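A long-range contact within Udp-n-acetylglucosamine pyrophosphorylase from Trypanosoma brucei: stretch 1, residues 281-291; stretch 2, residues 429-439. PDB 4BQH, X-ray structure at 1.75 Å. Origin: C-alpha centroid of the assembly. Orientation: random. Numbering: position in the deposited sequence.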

# COMPACT_ATOMS: atom_id res chain seq x y z
N ILE A 281 4.15 -0.12 2.91
CA ILE A 281 5.02 0.62 3.81
C ILE A 281 6.38 0.91 3.18
O ILE A 281 7.08 1.81 3.64
CB ILE A 281 5.17 -0.09 5.18
CG1 ILE A 281 5.79 0.84 6.27
CG2 ILE A 281 6.00 -1.35 5.05
CD1 ILE A 281 5.26 2.26 6.35
N ASP A 282 6.74 0.17 2.13
CA ASP A 282 8.05 0.40 1.45
C ASP A 282 8.18 1.70 0.65
O ASP A 282 9.29 2.06 0.21
CB ASP A 282 8.47 -0.82 0.60
CG ASP A 282 7.71 -0.95 -0.72
OD1 ASP A 282 6.93 -0.06 -1.14
OD2 ASP A 282 7.90 -2.01 -1.39
N ASN A 283 7.08 2.41 0.44
CA ASN A 283 7.09 3.56 -0.44
C ASN A 283 7.40 4.81 0.34
O ASN A 283 6.52 5.37 1.01
CB ASN A 283 5.75 3.70 -1.15
CG ASN A 283 5.76 4.81 -2.17
OD1 ASN A 283 6.79 5.45 -2.39
ND2 ASN A 283 4.61 5.07 -2.77
N LEU A 284 8.65 5.27 0.27
CA LEU A 284 9.04 6.44 1.04
C LEU A 284 8.27 7.69 0.61
O LEU A 284 8.08 8.61 1.41
CB LEU A 284 10.54 6.72 0.86
CG LEU A 284 11.13 7.85 1.73
CD1 LEU A 284 11.05 7.53 3.22
CD2 LEU A 284 12.59 8.12 1.33
N LEU A 285 7.86 7.73 -0.66
CA LEU A 285 7.19 8.90 -1.20
C LEU A 285 5.65 8.83 -1.15
O LEU A 285 4.97 9.63 -1.80
CB LEU A 285 7.63 9.15 -2.64
CG LEU A 285 8.97 9.86 -2.91
CD1 LEU A 285 10.12 9.47 -1.99
CD2 LEU A 285 9.30 9.58 -4.37
N ALA A 286 5.11 7.92 -0.35
CA ALA A 286 3.68 7.62 -0.38
C ALA A 286 2.87 8.87 -0.03
O ALA A 286 3.16 9.56 0.96
CB ALA A 286 3.35 6.50 0.58
N ASN A 287 1.90 9.19 -0.89
CA ASN A 287 1.07 10.34 -0.66
C ASN A 287 -0.12 9.85 0.17
O ASN A 287 -1.18 9.47 -0.34
CB ASN A 287 0.65 10.96 -1.99
CG ASN A 287 -0.01 12.30 -1.83
OD1 ASN A 287 -0.32 12.72 -0.71
ND2 ASN A 287 -0.22 12.99 -2.93
N VAL A 288 0.11 9.84 1.49
CA VAL A 288 -0.79 9.21 2.46
C VAL A 288 -2.02 10.10 2.73
O VAL A 288 -1.87 11.28 3.03
CB VAL A 288 -0.04 8.92 3.78
CG1 VAL A 288 -0.97 8.34 4.82
CG2 VAL A 288 1.13 8.00 3.51
N ALA A 289 -3.21 9.50 2.65
CA ALA A 289 -4.48 10.25 2.73
C ALA A 289 -4.51 11.40 1.72
O ALA A 289 -4.77 12.55 2.06
CB ALA A 289 -4.76 10.71 4.16
N ASP A 290 -4.20 11.09 0.46
CA ASP A 290 -4.10 12.10 -0.59
C ASP A 290 -5.49 12.66 -0.89
O ASP A 290 -6.32 11.94 -1.42
CB ASP A 290 -3.54 11.41 -1.85
CG ASP A 290 -3.46 12.31 -3.05
OD1 ASP A 290 -3.86 13.48 -3.01
OD2 ASP A 290 -2.94 11.82 -4.09
N PRO A 291 -5.73 13.95 -0.56
CA PRO A 291 -7.07 14.52 -0.76
C PRO A 291 -7.46 14.66 -2.25
O PRO A 291 -8.65 14.66 -2.56
CB PRO A 291 -6.97 15.90 -0.08
CG PRO A 291 -5.51 16.28 -0.27
CD PRO A 291 -4.79 14.97 -0.03
N ASP A 429 2.89 11.66 -11.14
CA ASP A 429 4.30 11.93 -11.32
C ASP A 429 5.12 10.97 -10.45
O ASP A 429 5.13 11.10 -9.23
CB ASP A 429 4.50 13.40 -10.89
CG ASP A 429 5.78 14.01 -11.40
OD1 ASP A 429 6.83 13.31 -11.37
OD2 ASP A 429 5.72 15.22 -11.81
N ARG A 430 5.84 10.04 -11.07
CA ARG A 430 6.53 8.97 -10.34
C ARG A 430 7.47 9.54 -9.28
O ARG A 430 7.52 9.07 -8.15
CB ARG A 430 7.32 8.05 -11.29
CG ARG A 430 8.02 6.89 -10.58
CD ARG A 430 8.97 6.15 -11.52
NE ARG A 430 8.26 5.57 -12.66
CZ ARG A 430 8.27 4.27 -12.98
NH1 ARG A 430 8.92 3.38 -12.24
NH2 ARG A 430 7.61 3.87 -14.06
N ASP A 431 8.20 10.57 -9.67
CA ASP A 431 9.21 11.11 -8.79
C ASP A 431 8.63 11.86 -7.60
O ASP A 431 9.38 12.18 -6.67
CB ASP A 431 10.21 11.94 -9.59
CG ASP A 431 11.13 11.07 -10.46
OD1 ASP A 431 10.91 9.85 -10.61
OD2 ASP A 431 12.10 11.61 -10.98
N ASP A 432 7.32 12.11 -7.60
CA ASP A 432 6.64 12.72 -6.46
C ASP A 432 5.92 11.68 -5.59
O ASP A 432 5.52 11.98 -4.46
CB ASP A 432 5.61 13.77 -6.95
CG ASP A 432 6.25 15.01 -7.55
OD1 ASP A 432 7.43 15.32 -7.23
OD2 ASP A 432 5.55 15.70 -8.33
N GLU A 433 5.76 10.46 -6.11
CA GLU A 433 4.75 9.56 -5.59
C GLU A 433 5.23 8.13 -5.33
O GLU A 433 4.57 7.40 -4.64
CB GLU A 433 3.56 9.51 -6.58
CG GLU A 433 2.78 10.81 -6.72
CD GLU A 433 1.54 10.87 -5.83
OE1 GLU A 433 1.07 9.82 -5.40
OE2 GLU A 433 1.04 11.98 -5.59
N PHE A 434 6.39 7.75 -5.87
CA PHE A 434 6.77 6.34 -5.84
C PHE A 434 8.28 6.18 -5.71
O PHE A 434 9.00 6.36 -6.69
CB PHE A 434 6.25 5.67 -7.14
CG PHE A 434 6.54 4.19 -7.24
CD1 PHE A 434 5.95 3.27 -6.37
CD2 PHE A 434 7.40 3.71 -8.24
CE1 PHE A 434 6.25 1.91 -6.47
CE2 PHE A 434 7.67 2.35 -8.38
CZ PHE A 434 7.08 1.45 -7.50
N GLY A 435 8.72 5.79 -4.50
CA GLY A 435 10.15 5.58 -4.14
C GLY A 435 10.21 4.36 -3.23
O GLY A 435 10.34 4.49 -2.00
N PRO A 436 10.08 3.17 -3.82
CA PRO A 436 10.04 1.94 -3.05
C PRO A 436 11.42 1.58 -2.50
O PRO A 436 12.41 1.63 -3.22
CB PRO A 436 9.54 0.89 -4.07
CG PRO A 436 9.96 1.43 -5.37
CD PRO A 436 9.97 2.93 -5.27
N VAL A 437 11.46 1.28 -1.22
CA VAL A 437 12.70 0.89 -0.55
C VAL A 437 12.69 -0.63 -0.42
O VAL A 437 12.03 -1.18 0.45
CB VAL A 437 12.83 1.56 0.83
CG1 VAL A 437 14.17 1.20 1.44
CG2 VAL A 437 12.67 3.09 0.70
N LYS A 438 13.43 -1.28 -1.32
CA LYS A 438 13.33 -2.73 -1.48
C LYS A 438 14.67 -3.44 -1.46
O LYS A 438 14.75 -4.58 -1.01
CB LYS A 438 12.62 -3.07 -2.79
CG LYS A 438 11.18 -2.58 -2.92
CD LYS A 438 10.63 -2.85 -4.31
CE LYS A 438 10.49 -4.34 -4.60
NZ LYS A 438 9.06 -4.76 -4.61
N ASN A 439 15.72 -2.79 -1.96
CA ASN A 439 17.04 -3.46 -2.10
C ASN A 439 18.10 -2.76 -1.31
O ASN A 439 18.07 -1.54 -1.21
CB ASN A 439 17.46 -3.46 -3.57
CG ASN A 439 16.47 -4.17 -4.46
OD1 ASN A 439 16.12 -3.68 -5.53
ND2 ASN A 439 16.02 -5.33 -4.03
O HOH W 1 2.04 8.09 -3.59
O HOH W 2 -2.11 13.01 -6.23

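The side chain of Asn 283 works here like a piece of backbone. Its amide lies along stretch 2 and makes two nearly straight hydrogen bonds to it. Asn 283 OD1 accepts from Gly 435 N at 2.9 Å, and Asn 283 ND2 donates to Glu 433 O at 3.0 Å. A carboxamide suits this place because it carries an acceptor and a donor side by side, matching the N-H of Gly 435 and the C=O of Glu 433. The CA-to-CB bond points sideways, but the t rotamer brings the end of the side chain nearer. Asn 283 OD1 also accepts from Leu 285 N at 3.1 Å, within the type I turn that runs from Asn 283 to Ala 286.

Backbone bonds flank this residue. Val 437 N donates to Asp 282 O at 2.7 Å, and Leu 284 N donates to Gly 435 O at 2.9 Å. Together they form a single beta bridge between Asn 283 and Pro 436. Proline has no N-H to give, but the bridge takes its bonds from the residues on either side of it. Pro 436 CA also makes a CA-H...O contact with Asp 282 O at 3.3 Å.

Leu 285 points toward stretch 2 and is buried. Leu 285 CD2 lies 3.5 Å from Asp 431 O and 3.8 Å from Gly 435 N, so this leucine packs largely against backbone. Gly 435 leaves room for it: an ideal CB there would sit a tight 3.1 Å from Leu 285 CD1. A smaller apolar contact joins Leu 284 CB and Val 437 CG2 at 4.2 Å.

Glu 433 holds the other end. Its CA-to-CB bond points away, but its carboxylate comes nearer to stretch 1. Asn 287 points toward stretch 2, and Asn 287 ND2 donates to Glu 433 OE2 at 3.1 Å. Water 1 accepts from Asn 287 N at 2.9 Å and donates to Glu 433 O at 2.8 Å and Glu 433 OE1 at 2.7 Å. It thus ties the backbone of one stretch to both backbone and side chain of the other. Asp 290 OD2 and Glu 433 OE2 are like charges 4.3 Å apart. Water 2 donates to Asp 290 OD2 at 2.6 Å and, weakly, to Glu 433 OE2 at 3.4 Å.

At the exposed margin, the aliphatic part of Lys 438 meets Asp 282, with Lys 438 CG 3.7 Å from Asp 282 OD2. Lys 438 NZ stays 4.4 Å from Asp 282 OD2, beyond a salt bridge. The contact buries 537 Å² in all.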